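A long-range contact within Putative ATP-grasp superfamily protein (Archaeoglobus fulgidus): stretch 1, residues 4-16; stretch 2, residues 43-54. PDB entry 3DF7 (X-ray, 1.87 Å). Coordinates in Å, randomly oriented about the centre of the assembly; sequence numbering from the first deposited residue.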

# COMPACT_ATOMS: atom_id res chain seq x y z
N LEU A 4 -0.41 20.38 1.77
CA LEU A 4 -0.80 18.97 1.77
C LEU A 4 -0.70 18.40 3.17
O LEU A 4 0.39 18.37 3.77
CB LEU A 4 0.08 18.15 0.83
CG LEU A 4 -0.15 16.63 0.94
CD1 LEU A 4 -1.55 16.27 0.47
CD2 LEU A 4 0.89 15.89 0.10
N PHE A 5 -1.83 17.95 3.72
CA PHE A 5 -1.82 17.33 5.03
C PHE A 5 -1.41 15.89 4.77
O PHE A 5 -2.14 15.13 4.13
CB PHE A 5 -3.20 17.36 5.68
CG PHE A 5 -3.30 16.53 6.94
CD1 PHE A 5 -2.47 16.80 8.03
CD2 PHE A 5 -4.19 15.47 7.02
CE1 PHE A 5 -2.53 16.02 9.19
CE2 PHE A 5 -4.26 14.68 8.18
CZ PHE A 5 -3.43 14.96 9.26
N LEU A 6 -0.22 15.52 5.24
CA LEU A 6 0.32 14.17 5.07
C LEU A 6 0.26 13.44 6.41
O LEU A 6 0.79 13.93 7.41
CB LEU A 6 1.77 14.23 4.58
CG LEU A 6 2.44 12.88 4.33
CD1 LEU A 6 1.72 12.19 3.19
CD2 LEU A 6 3.92 13.05 4.00
N PHE A 7 -0.36 12.27 6.42
CA PHE A 7 -0.51 11.49 7.64
C PHE A 7 -0.36 9.98 7.41
O PHE A 7 -0.98 9.42 6.51
CB PHE A 7 -1.90 11.77 8.24
CG PHE A 7 -2.24 10.91 9.43
CD1 PHE A 7 -2.05 11.39 10.73
CD2 PHE A 7 -2.76 9.63 9.26
CE1 PHE A 7 -2.37 10.60 11.83
CE2 PHE A 7 -3.09 8.83 10.35
CZ PHE A 7 -2.89 9.31 11.65
N GLU A 8 0.47 9.34 8.22
CA GLU A 8 0.66 7.89 8.14
C GLU A 8 0.44 7.39 9.58
O GLU A 8 1.01 7.95 10.52
CB GLU A 8 2.05 7.52 7.63
CG GLU A 8 2.24 6.03 7.37
CD GLU A 8 2.50 5.25 8.65
OE1 GLU A 8 3.33 5.72 9.45
OE2 GLU A 8 1.90 4.17 8.84
N PHE A 9 -0.38 6.36 9.73
CA PHE A 9 -0.74 5.86 11.06
C PHE A 9 0.37 5.50 12.05
O PHE A 9 0.33 5.95 13.19
CB PHE A 9 -1.70 4.67 10.93
CG PHE A 9 -2.44 4.36 12.20
CD1 PHE A 9 -3.37 5.26 12.71
CD2 PHE A 9 -2.21 3.17 12.88
CE1 PHE A 9 -4.06 4.98 13.90
CE2 PHE A 9 -2.89 2.88 14.06
CZ PHE A 9 -3.82 3.79 14.57
N ALA A 10 1.34 4.70 11.63
CA ALA A 10 2.42 4.32 12.54
C ALA A 10 3.29 5.50 12.98
O ALA A 10 3.73 5.57 14.12
CB ALA A 10 3.30 3.25 11.91
N THR A 11 3.52 6.43 12.05
CA THR A 11 4.37 7.58 12.31
C THR A 11 3.68 8.74 13.04
O THR A 11 4.31 9.46 13.82
CB THR A 11 4.95 8.12 10.98
OG1 THR A 11 5.58 7.05 10.26
CG2 THR A 11 5.98 9.23 11.23
N CYS A 12 2.38 8.89 12.81
CA CYS A 12 1.62 10.00 13.38
C CYS A 12 0.42 9.64 14.26
O CYS A 12 -0.12 10.52 14.93
CB CYS A 12 1.11 10.89 12.24
SG CYS A 12 2.26 11.05 10.83
N GLY A 13 0.01 8.38 14.24
CA GLY A 13 -1.16 8.00 15.02
C GLY A 13 -0.90 7.27 16.31
O GLY A 13 -0.22 7.78 17.20
N GLU A 14 -1.46 6.06 16.41
CA GLU A 14 -1.31 5.22 17.59
C GLU A 14 -0.04 4.39 17.46
O GLU A 14 0.46 4.17 16.36
CB GLU A 14 -2.51 4.29 17.73
CG GLU A 14 -3.84 4.99 18.00
CD GLU A 14 -3.96 5.48 19.43
OE1 GLU A 14 -3.87 4.63 20.35
OE2 GLU A 14 -4.14 6.69 19.64
N ARG A 15 0.48 3.92 18.59
CA ARG A 15 1.68 3.10 18.53
C ARG A 15 1.26 1.69 18.10
O ARG A 15 0.29 1.15 18.62
CB ARG A 15 2.36 3.05 19.90
CG ARG A 15 3.73 2.38 19.88
CD ARG A 15 4.70 3.10 18.94
NE ARG A 15 6.05 2.56 19.02
CZ ARG A 15 7.08 3.01 18.30
NH1 ARG A 15 6.91 4.01 17.45
NH2 ARG A 15 8.28 2.45 18.44
N ILE A 16 1.98 1.13 17.14
CA ILE A 16 1.69 -0.22 16.66
C ILE A 16 2.99 -1.01 16.78
O ILE A 16 4.05 -0.42 16.99
CB ILE A 16 1.24 -0.22 15.18
CG1 ILE A 16 2.34 0.35 14.29
CG2 ILE A 16 -0.05 0.59 15.03
CD1 ILE A 16 2.02 0.27 12.82
N GLY A 43 1.16 18.95 8.91
CA GLY A 43 0.92 17.72 9.64
C GLY A 43 1.73 17.66 10.91
O GLY A 43 2.33 18.65 11.33
N PHE A 44 1.78 16.47 11.51
CA PHE A 44 2.48 16.27 12.77
C PHE A 44 2.98 14.83 12.88
O PHE A 44 2.57 13.97 12.11
CB PHE A 44 1.51 16.55 13.92
CG PHE A 44 0.23 15.77 13.80
CD1 PHE A 44 0.14 14.47 14.28
CD2 PHE A 44 -0.87 16.31 13.14
CE1 PHE A 44 -1.01 13.71 14.08
CE2 PHE A 44 -2.03 15.56 12.93
CZ PHE A 44 -2.10 14.26 13.40
N VAL A 45 3.86 14.58 13.84
CA VAL A 45 4.38 13.24 14.05
C VAL A 45 4.32 12.89 15.53
O VAL A 45 4.16 13.76 16.38
CB VAL A 45 5.83 13.10 13.55
CG1 VAL A 45 5.90 13.42 12.07
CG2 VAL A 45 6.76 14.03 14.34
N ARG A 46 4.43 11.60 15.83
CA ARG A 46 4.43 11.14 17.21
C ARG A 46 5.75 11.59 17.84
O ARG A 46 6.73 11.84 17.14
CB ARG A 46 4.31 9.62 17.28
CG ARG A 46 2.95 9.07 16.89
CD ARG A 46 2.97 7.55 16.81
NE ARG A 46 3.53 6.93 18.01
CZ ARG A 46 2.91 6.89 19.19
NH1 ARG A 46 1.70 7.42 19.33
NH2 ARG A 46 3.50 6.31 20.22
N PRO A 47 5.80 11.68 19.18
CA PRO A 47 7.03 12.09 19.86
C PRO A 47 8.27 11.29 19.48
O PRO A 47 9.34 11.87 19.27
CB PRO A 47 6.67 11.93 21.34
CG PRO A 47 5.21 12.24 21.35
CD PRO A 47 4.70 11.49 20.14
N GLU A 48 8.14 9.97 19.39
CA GLU A 48 9.26 9.10 19.07
C GLU A 48 9.98 9.43 17.75
O GLU A 48 11.11 9.00 17.54
CB GLU A 48 8.81 7.63 19.01
CG GLU A 48 8.07 7.14 20.25
CD GLU A 48 6.65 7.68 20.32
OE1 GLU A 48 5.93 7.58 19.30
OE2 GLU A 48 6.25 8.19 21.38
N PHE A 49 9.32 10.18 16.88
CA PHE A 49 9.91 10.51 15.59
C PHE A 49 10.15 12.00 15.42
O PHE A 49 10.37 12.47 14.30
CB PHE A 49 9.02 10.00 14.46
CG PHE A 49 8.68 8.54 14.57
CD1 PHE A 49 9.68 7.57 14.50
CD2 PHE A 49 7.36 8.13 14.73
CE1 PHE A 49 9.38 6.22 14.59
CE2 PHE A 49 7.05 6.77 14.83
CZ PHE A 49 8.06 5.82 14.75
N SER A 50 10.10 12.74 16.52
CA SER A 50 10.29 14.18 16.48
C SER A 50 11.63 14.61 15.88
O SER A 50 11.73 15.69 15.30
CB SER A 50 10.17 14.76 17.89
OG SER A 50 11.18 14.25 18.75
N CYS A 51 12.65 13.76 16.01
CA CYS A 51 13.98 14.07 15.50
C CYS A 51 14.18 13.77 14.01
O CYS A 51 15.20 14.14 13.43
CB CYS A 51 15.03 13.28 16.29
SG CYS A 51 14.91 11.48 16.06
N LEU A 52 13.20 13.11 13.40
CA LEU A 52 13.32 12.72 12.00
C LEU A 52 12.65 13.64 10.98
O LEU A 52 13.00 13.61 9.80
CB LEU A 52 12.75 11.31 11.81
CG LEU A 52 13.29 10.18 12.70
CD1 LEU A 52 12.55 8.89 12.37
CD2 LEU A 52 14.79 10.01 12.49
N PHE A 53 11.71 14.46 11.42
CA PHE A 53 11.00 15.33 10.49
C PHE A 53 10.86 16.78 10.93
O PHE A 53 10.77 17.08 12.12
CB PHE A 53 9.62 14.75 10.21
CG PHE A 53 9.64 13.32 9.75
CD1 PHE A 53 9.43 12.28 10.65
CD2 PHE A 53 9.89 13.02 8.42
CE1 PHE A 53 9.46 10.95 10.23
CE2 PHE A 53 9.93 11.69 7.98
CZ PHE A 53 9.71 10.66 8.89
N THR A 54 10.82 17.67 9.94
CA THR A 54 10.66 19.09 10.19
C THR A 54 9.17 19.41 10.31
O THR A 54 8.63 20.23 9.56
CB THR A 54 11.30 19.92 9.07
OG1 THR A 54 10.91 19.40 7.80
CG2 THR A 54 12.83 19.87 9.19
O HOH W 1 0.37 14.27 10.07

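Arg46 makes two direct hydrogen bonds that join two segments whose touching residues are at least 31 positions apart, and both go to backbone carbonyls at the end of a short helix. Arg46 N donates to Thr11 O at 2.9 Å in a nearly straight bond, and Arg46 NH1 donates to Gly13 O, also at 2.9 Å. The principle is general: carbonyls at and just past the end of a helix often lack amide partners further along, and an arginine can satisfy them with its main chain and its side chain together. To do so the Arg46 side chain leaves its CA sideways and bends back at chi3 (p), which brings its end close to stretch 1. Gly13 O lies at the edge of the guanidinium, where the N-H groups point, while Arg15 CB packs over one face, 3.5 Å from Arg46 NH2. A salt bridge within stretch 2, from Arg46 NE to Glu48 OE1 at 2.8 Å, pairs the Arg46 charge; the same oxygen, Glu48 OE1, lies 4.1 Å from Arg15 NH1, near enough for opposite charges to attract but beyond a salt bridge.

The helix that ends here is itself fixed at its start. Glu8, at the N-cap, accepts from Ala10 N through OE2 (2.9 Å) and from Thr11 N through OE1 (2.7 Å); Thr11 OG1 also donates to Glu8 OE1 at 2.7 Å. Thr11 thus serves both ends of the arrangement, its hydroxyl turned to the cap and its methyl to stretch 2, with CG2 3.9 Å from Phe49 CD2 and 4.0 Å from Phe53 CE1. The Phe49 ring receives Thr11 O at its edge, 3.4 Å from CD2, where the slightly positive ring hydrogens suit an oxygen.

Beside the strand the contact becomes aromatic and buried. Phe44 leaves its CA sideways, in the p rotamer, but its ring reaches three partners: its CE2 is 3.8 Å from Phe5 CE1, its CZ 3.9 Å from Phe7 CD1, and its CE1 4.0 Å from Cys12 CB. Phe5 and Phe7 both meet it with their ring edges, so flat side chains fill the space without stacking. The small Cys12 fits beside the ring, and its SG accepts a weak hydrogen bond from Glu8 N at 3.6 Å.

Where the backbones approach near Gly43, a side chain is excluded: a CB would lie 2.9 Å from Leu6 O, and the backbone angles alone call for glycine. Water 1 completes the link, donating to Leu6 O at 2.7 Å and accepting from Phe44 N at 3.0 Å, so that the strand and the loop are joined through solvent.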